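Local structure of acetyltransferase (Bacillus cereus, 1Y9W) at the interface of chains A and B. The protein is a GNAT-family acetyltransferase, an enzyme that transfers an acetyl group from acetyl-CoA to an acceptor the structure alone does not identify. Sequence-based numbering; all coordinates share one arbitrary frame. Chains: chain A/B, Acetyltransferase.

The interface of chains A and B. Residues chain A 123-124, 133, 135; chain B 101, 121, 135, 137.
In the deposited two-fold dimer of this GNAT-fold protein, which may or may not be the form in solution, strands 119-124 and 133-139 of chain A face strands 99-105, 119-124 and 133-139 of chain B, with A:Val124 and A:Phe135 closing on B:Tyr121. The phenol ring of B:Tyr121 is the centre of the patch. One methyl of A:Val124, CG2, sits over a face of this ring in a CH-pi contact, 3.7 Å from the ring centroid and displaced toward the hydroxyl-bearing end, where CZ is its nearest ring atom. The other face of the phenol is covered from within its own chain by CB of B:Phe135, so the ring is sandwiched between an intermolecular methyl and an intramolecular methylene. The first torsion of B:Tyr121 (chi1 69°) places CG between the backbone N and the carbonyl carbon and sends the ring toward chain A.

A:Phe135 meets the phenol edge to face, the two planes inclined at 56° and the centroids 5.3 Å apart. Here the tyrosine supplies the edge: its OH lies above one face of the phenylalanine ring, near the rim, 3.2 Å from CZ of A:Phe135, while its CE1 comes to 3.8 Å from CD2 of the same ring. Beside the aromatic pair, the branch tips of A:Val124 and B:Leu101 point at each other, CG2 of the valine lying 3.9 Å from CD2 of the leucine. CG1 of A:Val124, anti to the backbone N (chi1 177°), also faces this leucine methyl and passes alongside the carboxylate of B:Glu137.

Two water molecules beside the apolar contact link the backbone of A:Val123 to chain B. One connects N of A:Val123 to the carbonyl O of B:Tyr121; the second joins the carbonyl O of A:Val123 to B:Glu137, lying 2.6 Å from the carboxylate OE2.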
ATOM      1  N   VAL A 123      -8.184   5.631  10.344  1.00 16.58           N
ATOM      2  CA  VAL A 123      -7.323   5.050  11.356  1.00 16.60           C
ATOM      3  C   VAL A 123      -7.715   3.607  11.617  1.00 17.24           C
ATOM      4  O   VAL A 123      -8.901   3.286  11.712  1.00 16.89           O
ATOM      5  CB  VAL A 123      -7.403   5.840  12.693  1.00 16.15           C
ATOM      6  CG1 VAL A 123      -8.847   5.933  13.163  1.00 17.07           C
ATOM      7  CG2 VAL A 123      -6.545   5.166  13.752  1.00 14.82           C
ATOM      8  N   VAL A 124      -6.713   2.734  11.678  1.00 15.62           N
ATOM      9  CA  VAL A 124      -6.952   1.338  11.993  1.00 15.43           C
ATOM     10  C   VAL A 124      -6.449   1.226  13.427  1.00 15.63           C
ATOM     11  O   VAL A 124      -5.250   1.278  13.678  1.00 14.29           O
ATOM     12  CB  VAL A 124      -6.158   0.380  11.075  1.00 15.67           C
ATOM     13  CG1 VAL A 124      -6.400  -1.082  11.495  1.00 11.78           C
ATOM     14  CG2 VAL A 124      -6.589   0.581   9.629  1.00 14.16           C
ATOM     15  N   GLN A 133      -2.554   2.571  13.183  1.00 14.33           N
ATOM     16  CA  GLN A 133      -2.054   3.051  11.907  1.00 14.40           C
ATOM     17  C   GLN A 133      -2.915   4.218  11.445  1.00 15.32           C
ATOM     18  O   GLN A 133      -4.139   4.107  11.359  1.00 14.78           O
ATOM     19  CB  GLN A 133      -2.076   1.904  10.887  1.00 14.20           C
ATOM     20  CG  GLN A 133      -1.590   2.284   9.505  1.00 15.57           C
ATOM     21  CD  GLN A 133      -1.518   1.100   8.553  1.00 15.75           C
ATOM     22  OE1 GLN A 133      -2.199   0.089   8.732  1.00 14.79           O
ATOM     23  NE2 GLN A 133      -0.704   1.236   7.517  1.00 16.01           N
ATOM     24  N   PHE A 135      -3.857   7.062   8.535  1.00 17.20           N
ATOM     25  CA  PHE A 135      -3.828   7.379   7.115  1.00 17.33           C
ATOM     26  C   PHE A 135      -4.043   8.862   6.862  1.00 16.96           C
ATOM     27  O   PHE A 135      -5.066   9.437   7.250  1.00 15.13           O
ATOM     28  CB  PHE A 135      -4.875   6.527   6.404  1.00 17.13           C
ATOM     29  CG  PHE A 135      -4.574   5.057   6.470  1.00 19.01           C
ATOM     30  CD1 PHE A 135      -4.085   4.378   5.354  1.00 18.95           C
ATOM     31  CD2 PHE A 135      -4.704   4.363   7.675  1.00 18.18           C
ATOM     32  CE1 PHE A 135      -3.723   3.021   5.439  1.00 19.77           C
ATOM     33  CE2 PHE A 135      -4.345   3.009   7.774  1.00 18.83           C
ATOM     34  CZ  PHE A 135      -3.853   2.338   6.657  1.00 19.23           C
TER
ATOM     35  N   LEU B 101      -7.051  -6.193   6.006  1.00 14.27           N
ATOM     36  CA  LEU B 101      -7.115  -4.829   5.500  1.00 13.47           C
ATOM     37  C   LEU B 101      -7.026  -4.873   3.988  1.00 14.71           C
ATOM     38  O   LEU B 101      -6.344  -5.729   3.412  1.00 14.86           O
ATOM     39  CB  LEU B 101      -5.961  -3.978   6.039  1.00 13.47           C
ATOM     40  CG  LEU B 101      -5.913  -3.642   7.530  1.00 14.04           C
ATOM     41  CD1 LEU B 101      -4.690  -2.786   7.804  1.00 13.53           C
ATOM     42  CD2 LEU B 101      -7.184  -2.909   7.942  1.00 14.55           C
ATOM     43  N   TYR B 121     -13.214   2.345   6.892  1.00 16.57           N
ATOM     44  CA  TYR B 121     -12.636   3.207   7.918  1.00 17.24           C
ATOM     45  C   TYR B 121     -12.041   4.469   7.332  1.00 17.03           C
ATOM     46  O   TYR B 121     -11.592   5.343   8.072  1.00 16.98           O
ATOM     47  CB  TYR B 121     -11.559   2.462   8.707  1.00 15.40           C
ATOM     48  CG  TYR B 121     -10.306   2.156   7.927  1.00 15.16           C
ATOM     49  CD1 TYR B 121      -9.338   3.138   7.697  1.00 15.61           C
ATOM     50  CD2 TYR B 121     -10.067   0.871   7.449  1.00 15.94           C
ATOM     51  CE1 TYR B 121      -8.158   2.837   7.013  1.00 14.82           C
ATOM     52  CE2 TYR B 121      -8.894   0.562   6.769  1.00 16.30           C
ATOM     53  CZ  TYR B 121      -7.948   1.545   6.560  1.00 15.91           C
ATOM     54  OH  TYR B 121      -6.785   1.217   5.922  1.00 18.27           O
ATOM     55  N   PHE B 135     -11.082   2.539   1.917  1.00 16.19           N
ATOM     56  CA  PHE B 135     -10.280   1.672   2.765  1.00 16.38           C
ATOM     57  C   PHE B 135     -11.152   0.855   3.700  1.00 15.15           C
ATOM     58  O   PHE B 135     -11.961   1.398   4.450  1.00 15.40           O
ATOM     59  CB  PHE B 135      -9.268   2.512   3.539  1.00 16.67           C
ATOM     60  CG  PHE B 135      -8.291   3.218   2.652  1.00 17.58           C
ATOM     61  CD1 PHE B 135      -8.680   4.330   1.912  1.00 17.67           C
ATOM     62  CD2 PHE B 135      -7.006   2.713   2.478  1.00 18.68           C
ATOM     63  CE1 PHE B 135      -7.804   4.933   0.996  1.00 18.54           C
ATOM     64  CE2 PHE B 135      -6.116   3.304   1.567  1.00 20.68           C
ATOM     65  CZ  PHE B 135      -6.518   4.416   0.822  1.00 19.36           C
ATOM     66  N   GLU B 137     -11.673  -2.659   6.498  1.00 15.35           N
ATOM     67  CA  GLU B 137     -11.082  -3.531   7.499  1.00 18.27           C
ATOM     68  C   GLU B 137     -12.134  -4.511   7.999  1.00 19.17           C
ATOM     69  O   GLU B 137     -13.325  -4.200   8.043  1.00 18.58           O
ATOM     70  CB  GLU B 137     -10.515  -2.741   8.685  1.00 21.19           C
ATOM     71  CG  GLU B 137     -11.519  -2.271   9.716  1.00 27.10           C
ATOM     72  CD  GLU B 137     -10.839  -1.756  10.990  1.00 31.87           C
ATOM     73  OE1 GLU B 137     -10.218  -2.564  11.712  1.00 33.40           O
ATOM     74  OE2 GLU B 137     -10.916  -0.540  11.270  1.00 37.42           O
TER
HETATM   75  O   HOH W   1     -11.166   5.909  10.591  1.00 18.55           O
HETATM   76  O   HOH W   2     -10.094   0.808  13.380  1.00 32.05           O